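Local coordinates for protein GDP-6-deoxy-D-mannose reductase (Pseudomonas aeruginosa, PDB 6X3B) that probably reduces GDP-4-dehydro-6-deoxy-D-mannose to GDP-rhamnose with NADPH, for bacterial lipopolysaccharide O-antigen biosynthesis, at residues E169-H181 against L235-C248. Residues are numbered along the deposited sequence; the frame is centred on the assembly and turned at random.
With NDP (NADPH dihydro-nicotinamide-adenine-dinucleotide phosphate), chain E.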
# COMPACT_ATOMS: atom_id res chain seq x y z
N GLU A 169 0.88 14.79 9.83
CA GLU A 169 1.57 16.08 9.90
C GLU A 169 0.67 17.27 9.59
O GLU A 169 1.07 18.41 9.86
CB GLU A 169 2.76 16.10 8.94
CG GLU A 169 3.79 15.00 9.24
CD GLU A 169 4.43 15.16 10.61
OE1 GLU A 169 4.58 16.31 11.06
OE2 GLU A 169 4.80 14.14 11.24
N GLY A 170 -0.52 17.06 9.03
CA GLY A 170 -1.37 18.16 8.64
C GLY A 170 -1.04 18.80 7.31
O GLY A 170 -1.63 19.83 6.96
N TRP A 171 -0.12 18.24 6.54
CA TRP A 171 0.18 18.77 5.22
C TRP A 171 -0.97 18.51 4.26
O TRP A 171 -1.76 17.57 4.42
CB TRP A 171 1.45 18.14 4.64
CG TRP A 171 2.67 18.30 5.49
CD1 TRP A 171 2.78 19.02 6.64
CD2 TRP A 171 3.95 17.71 5.26
NE1 TRP A 171 4.06 18.91 7.14
CE2 TRP A 171 4.79 18.11 6.31
CE3 TRP A 171 4.46 16.86 4.26
CZ2 TRP A 171 6.13 17.72 6.38
CZ3 TRP A 171 5.79 16.47 4.34
CH2 TRP A 171 6.61 16.89 5.40
N ARG A 172 -1.04 19.34 3.23
CA ARG A 172 -1.96 19.14 2.11
C ARG A 172 -1.32 18.15 1.14
O ARG A 172 -0.45 18.50 0.34
CB ARG A 172 -2.25 20.47 1.41
CG ARG A 172 -3.16 20.36 0.20
CD ARG A 172 -3.77 21.72 -0.14
NE ARG A 172 -4.53 21.73 -1.39
CZ ARG A 172 -4.02 22.14 -2.55
NH1 ARG A 172 -2.76 22.55 -2.61
NH2 ARG A 172 -4.77 22.16 -3.64
N VAL A 173 -1.75 16.88 1.23
CA VAL A 173 -1.22 15.80 0.41
C VAL A 173 -2.25 15.44 -0.65
O VAL A 173 -3.43 15.24 -0.34
CB VAL A 173 -0.87 14.57 1.26
CG1 VAL A 173 -0.43 13.44 0.35
CG2 VAL A 173 0.21 14.94 2.26
N LEU A 174 -1.79 15.35 -1.88
CA LEU A 174 -2.61 14.96 -3.01
C LEU A 174 -1.93 13.79 -3.72
O LEU A 174 -0.70 13.68 -3.75
CB LEU A 174 -2.77 16.11 -4.00
CG LEU A 174 -3.15 17.46 -3.38
CD1 LEU A 174 -2.80 18.57 -4.38
CD2 LEU A 174 -4.65 17.47 -3.08
N VAL A 175 -2.75 12.92 -4.31
CA VAL A 175 -2.26 11.78 -5.07
C VAL A 175 -2.86 11.85 -6.46
O VAL A 175 -4.08 12.00 -6.62
CB VAL A 175 -2.59 10.45 -4.38
CG1 VAL A 175 -2.33 9.30 -5.33
CG2 VAL A 175 -1.75 10.28 -3.14
N ALA A 176 -2.02 11.72 -7.47
CA ALA A 176 -2.46 11.60 -8.84
C ALA A 176 -2.13 10.20 -9.35
O ALA A 176 -1.02 9.71 -9.11
CB ALA A 176 -1.80 12.64 -9.73
N ARG A 177 -3.07 9.58 -10.07
CA ARG A 177 -2.86 8.29 -10.75
C ARG A 177 -2.93 8.51 -12.25
O ARG A 177 -4.01 8.38 -12.85
CB ARG A 177 -3.88 7.23 -10.31
CG ARG A 177 -3.73 6.81 -8.84
CD ARG A 177 -4.89 5.93 -8.36
NE ARG A 177 -4.62 5.42 -7.02
CZ ARG A 177 -5.52 4.77 -6.29
NH1 ARG A 177 -6.74 4.58 -6.77
NH2 ARG A 177 -5.19 4.31 -5.08
N PRO A 178 -1.84 8.87 -12.90
CA PRO A 178 -1.89 9.09 -14.35
C PRO A 178 -1.93 7.77 -15.09
O PRO A 178 -1.31 6.78 -14.68
CB PRO A 178 -0.59 9.84 -14.64
CG PRO A 178 0.36 9.32 -13.55
CD PRO A 178 -0.51 9.17 -12.33
N PHE A 179 -2.68 7.75 -16.19
CA PHE A 179 -2.69 6.57 -17.04
C PHE A 179 -1.63 6.76 -18.12
O PHE A 179 -0.59 7.39 -17.85
CB PHE A 179 -4.12 6.33 -17.56
CG PHE A 179 -5.07 5.78 -16.49
CD1 PHE A 179 -5.26 6.47 -15.30
CD2 PHE A 179 -5.73 4.57 -16.66
CE1 PHE A 179 -6.12 5.99 -14.30
CE2 PHE A 179 -6.59 4.08 -15.68
CZ PHE A 179 -6.78 4.78 -14.49
N ASN A 180 -1.82 6.16 -19.29
CA ASN A 180 -0.79 6.17 -20.36
C ASN A 180 -0.38 7.59 -20.77
O ASN A 180 -1.26 8.43 -20.95
CB ASN A 180 -1.17 5.27 -21.54
CG ASN A 180 -1.11 3.80 -21.17
OD1 ASN A 180 -1.95 3.32 -20.42
ND2 ASN A 180 -0.11 3.10 -21.68
N HIS A 181 0.90 7.83 -20.93
CA HIS A 181 1.49 9.13 -21.35
C HIS A 181 2.01 9.01 -22.78
O HIS A 181 2.47 7.92 -23.15
CB HIS A 181 2.77 9.44 -20.56
CG HIS A 181 2.62 9.85 -19.13
ND1 HIS A 181 1.80 9.19 -18.26
CD2 HIS A 181 3.23 10.81 -18.41
CE1 HIS A 181 1.88 9.74 -17.07
NE2 HIS A 181 2.76 10.74 -17.14
N LEU A 235 -3.99 20.42 -9.91
CA LEU A 235 -4.16 19.76 -8.63
C LEU A 235 -3.49 20.56 -7.51
O LEU A 235 -4.07 20.73 -6.43
CB LEU A 235 -3.61 18.34 -8.70
CG LEU A 235 -4.56 17.34 -9.35
CD1 LEU A 235 -3.87 15.98 -9.56
CD2 LEU A 235 -5.82 17.20 -8.50
N LEU A 236 -2.25 21.03 -7.75
CA LEU A 236 -1.59 21.89 -6.77
C LEU A 236 -2.46 23.10 -6.45
O LEU A 236 -2.53 23.54 -5.29
CB LEU A 236 -0.24 22.38 -7.28
CG LEU A 236 0.85 21.33 -7.53
CD1 LEU A 236 2.13 22.05 -7.97
CD2 LEU A 236 1.12 20.54 -6.26
N SER A 237 -3.10 23.68 -7.46
CA SER A 237 -3.91 24.87 -7.23
C SER A 237 -5.25 24.56 -6.57
O SER A 237 -5.74 25.38 -5.79
CB SER A 237 -4.17 25.62 -8.54
OG SER A 237 -2.98 26.18 -9.05
N HIS A 238 -5.85 23.41 -6.87
CA HIS A 238 -7.27 23.22 -6.57
C HIS A 238 -7.61 21.89 -5.89
O HIS A 238 -8.75 21.75 -5.43
CB HIS A 238 -8.12 23.33 -7.85
CG HIS A 238 -7.89 24.60 -8.63
ND1 HIS A 238 -8.13 25.86 -8.10
CD2 HIS A 238 -7.49 24.79 -9.91
CE1 HIS A 238 -7.86 26.77 -9.02
NE2 HIS A 238 -7.47 26.15 -10.12
N GLY A 239 -6.69 20.93 -5.82
CA GLY A 239 -7.03 19.62 -5.28
C GLY A 239 -7.40 19.66 -3.81
O GLY A 239 -7.01 20.54 -3.05
N GLU A 240 -8.18 18.67 -3.39
CA GLU A 240 -8.59 18.56 -1.99
C GLU A 240 -7.58 17.73 -1.22
O GLU A 240 -7.28 16.60 -1.61
CB GLU A 240 -9.98 17.92 -1.87
CG GLU A 240 -11.07 18.71 -2.54
CD GLU A 240 -12.41 18.60 -1.82
OE1 GLU A 240 -13.37 19.30 -2.23
OE2 GLU A 240 -12.50 17.82 -0.85
N ALA A 241 -7.08 18.29 -0.11
CA ALA A 241 -6.16 17.57 0.77
C ALA A 241 -6.69 16.18 1.07
O ALA A 241 -7.87 16.00 1.37
CB ALA A 241 -5.95 18.36 2.07
N GLY A 242 -5.81 15.18 0.97
CA GLY A 242 -6.20 13.82 1.29
C GLY A 242 -6.83 13.04 0.15
O GLY A 242 -7.13 11.85 0.34
N ALA A 243 -7.01 13.64 -1.02
CA ALA A 243 -7.75 12.97 -2.09
C ALA A 243 -6.82 12.37 -3.14
O ALA A 243 -5.71 12.86 -3.38
CB ALA A 243 -8.74 13.94 -2.75
N VAL A 244 -7.31 11.30 -3.78
CA VAL A 244 -6.66 10.61 -4.89
C VAL A 244 -7.41 10.94 -6.17
O VAL A 244 -8.64 10.84 -6.23
CB VAL A 244 -6.66 9.09 -4.65
CG1 VAL A 244 -6.11 8.35 -5.86
CG2 VAL A 244 -5.90 8.74 -3.38
N TYR A 245 -6.66 11.31 -7.22
CA TYR A 245 -7.26 11.68 -8.50
C TYR A 245 -6.65 10.87 -9.64
O TYR A 245 -5.42 10.85 -9.78
CB TYR A 245 -7.03 13.17 -8.81
CG TYR A 245 -7.64 14.08 -7.78
CD1 TYR A 245 -6.93 14.44 -6.64
CD2 TYR A 245 -8.92 14.56 -7.95
CE1 TYR A 245 -7.50 15.27 -5.69
CE2 TYR A 245 -9.50 15.39 -7.02
CZ TYR A 245 -8.79 15.74 -5.90
OH TYR A 245 -9.39 16.58 -5.01
N ASN A 246 -7.51 10.22 -10.44
CA ASN A 246 -7.07 9.73 -11.74
C ASN A 246 -6.71 10.90 -12.65
O ASN A 246 -7.42 11.91 -12.67
CB ASN A 246 -8.16 8.92 -12.44
CG ASN A 246 -8.44 7.60 -11.76
OD1 ASN A 246 -7.62 7.07 -10.99
ND2 ASN A 246 -9.61 7.04 -12.06
N VAL A 247 -5.64 10.75 -13.42
CA VAL A 247 -5.30 11.71 -14.47
C VAL A 247 -5.32 10.91 -15.78
O VAL A 247 -4.41 10.12 -16.05
CB VAL A 247 -3.94 12.39 -14.23
CG1 VAL A 247 -3.59 13.33 -15.41
CG2 VAL A 247 -3.95 13.18 -12.88
N CYS A 248 -6.37 11.11 -16.58
CA CYS A 248 -6.61 10.28 -17.75
C CYS A 248 -7.52 11.04 -18.71
O CYS A 248 -8.11 12.07 -18.37
CB CYS A 248 -7.23 8.93 -17.36
SG CYS A 248 -8.73 9.12 -16.32
PA NDP E . 11.84 8.41 -15.46
O1A NDP E . 12.28 7.02 -15.13
O2A NDP E . 11.98 8.89 -16.87
O5B NDP E . 12.56 9.45 -14.48
C5B NDP E . 12.83 9.04 -13.11
C4B NDP E . 13.52 10.18 -12.40
O4B NDP E . 13.78 9.79 -11.02
C3B NDP E . 14.88 10.61 -12.97
O3B NDP E . 15.00 12.03 -12.96
C2B NDP E . 15.88 9.94 -12.04
O2B NDP E . 17.09 10.68 -11.98
C1B NDP E . 15.13 10.03 -10.71
N9A NDP E . 15.57 9.06 -9.72
C8A NDP E . 15.53 7.69 -9.83
N7A NDP E . 16.00 7.07 -8.78
C5A NDP E . 16.37 8.09 -7.92
C6A NDP E . 16.94 8.09 -6.63
N6A NDP E . 17.23 6.96 -6.00
N1A NDP E . 17.19 9.28 -6.05
C2A NDP E . 16.89 10.39 -6.72
N3A NDP E . 16.35 10.52 -7.93
C4A NDP E . 16.11 9.32 -8.49
O3 NDP E . 10.31 8.59 -15.03
PN NDP E . 9.08 9.27 -15.79
O1N NDP E . 9.38 10.73 -15.95
O2N NDP E . 8.77 8.47 -17.01
O5D NDP E . 7.91 9.09 -14.72
C5D NDP E . 7.62 10.17 -13.80
C4D NDP E . 6.63 9.69 -12.77
O4D NDP E . 5.40 9.31 -13.44
C3D NDP E . 7.06 8.46 -11.95
O3D NDP E . 6.64 8.57 -10.60
C2D NDP E . 6.35 7.33 -12.69
O2D NDP E . 6.12 6.19 -11.86
C1D NDP E . 5.04 7.99 -13.11
N1N NDP E . 4.43 7.35 -14.31
C2N NDP E . 4.98 7.50 -15.55
C3N NDP E . 4.36 7.05 -16.68
C7N NDP E . 5.13 7.02 -17.94
O7N NDP E . 4.62 6.53 -18.96
N7N NDP E . 6.35 7.52 -17.94
C4N NDP E . 2.94 6.61 -16.57
C5N NDP E . 2.47 6.43 -15.19
C6N NDP E . 3.30 6.58 -14.18
P2B NDP E . 18.34 9.82 -12.54
O1X NDP E . 19.55 10.71 -12.41
O2X NDP E . 18.45 8.58 -11.67
O3X NDP E . 18.02 9.47 -13.98
O HOH W 1 -7.13 21.10 0.16
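Arg-172 grips backbone carbonyls near the C-terminal end of helix 225-238: NH1 lies 2.9 Å from Leu-236 O, and NH2 bonds the same oxygen from the same face of its carbonyl. NH2 also donates to Gly-239 O at 2.8 Å, so one guanidinium joins a carbonyl of the helix's last residues to one of the loop that follows. With CG anti to the backbone N (chi1 178°), CG rests against Ala-241 CB, and the extended chain carries the guanidinium on to both carbonyls. NH1 has a further partner in Thr-119.

From here strands 172-178 and 244-247 run parallel, their axes 26° apart. Backbone hydrogen bonds from Tyr-245 N to Val-175 O and Arg-177 N to Tyr-245 O, each 2.7 Å, set the register, and another, Phe-179 N to Val-247 O (2.9 Å), ends the ladder. Val-244 CG1 lies over one face of the Arg-177 guanidinium, toward its rim, 3.5 Å from NE; the charge is paired with Glu-159. Past the strand end, Cys-248 SG stands above the Phe-179 ring, 4.8 Å from its centroid.

In this Rossmann-type sheet the pairing leads directly to the cofactor. His-181 ND1 donates to Phe-179 O, helping to orient an imidazole whose face meets the nicotinamide, ND1 3.3 Å from NADPH C4N. The strand end thus appears to place this ring beside the carbon that gives up hydride.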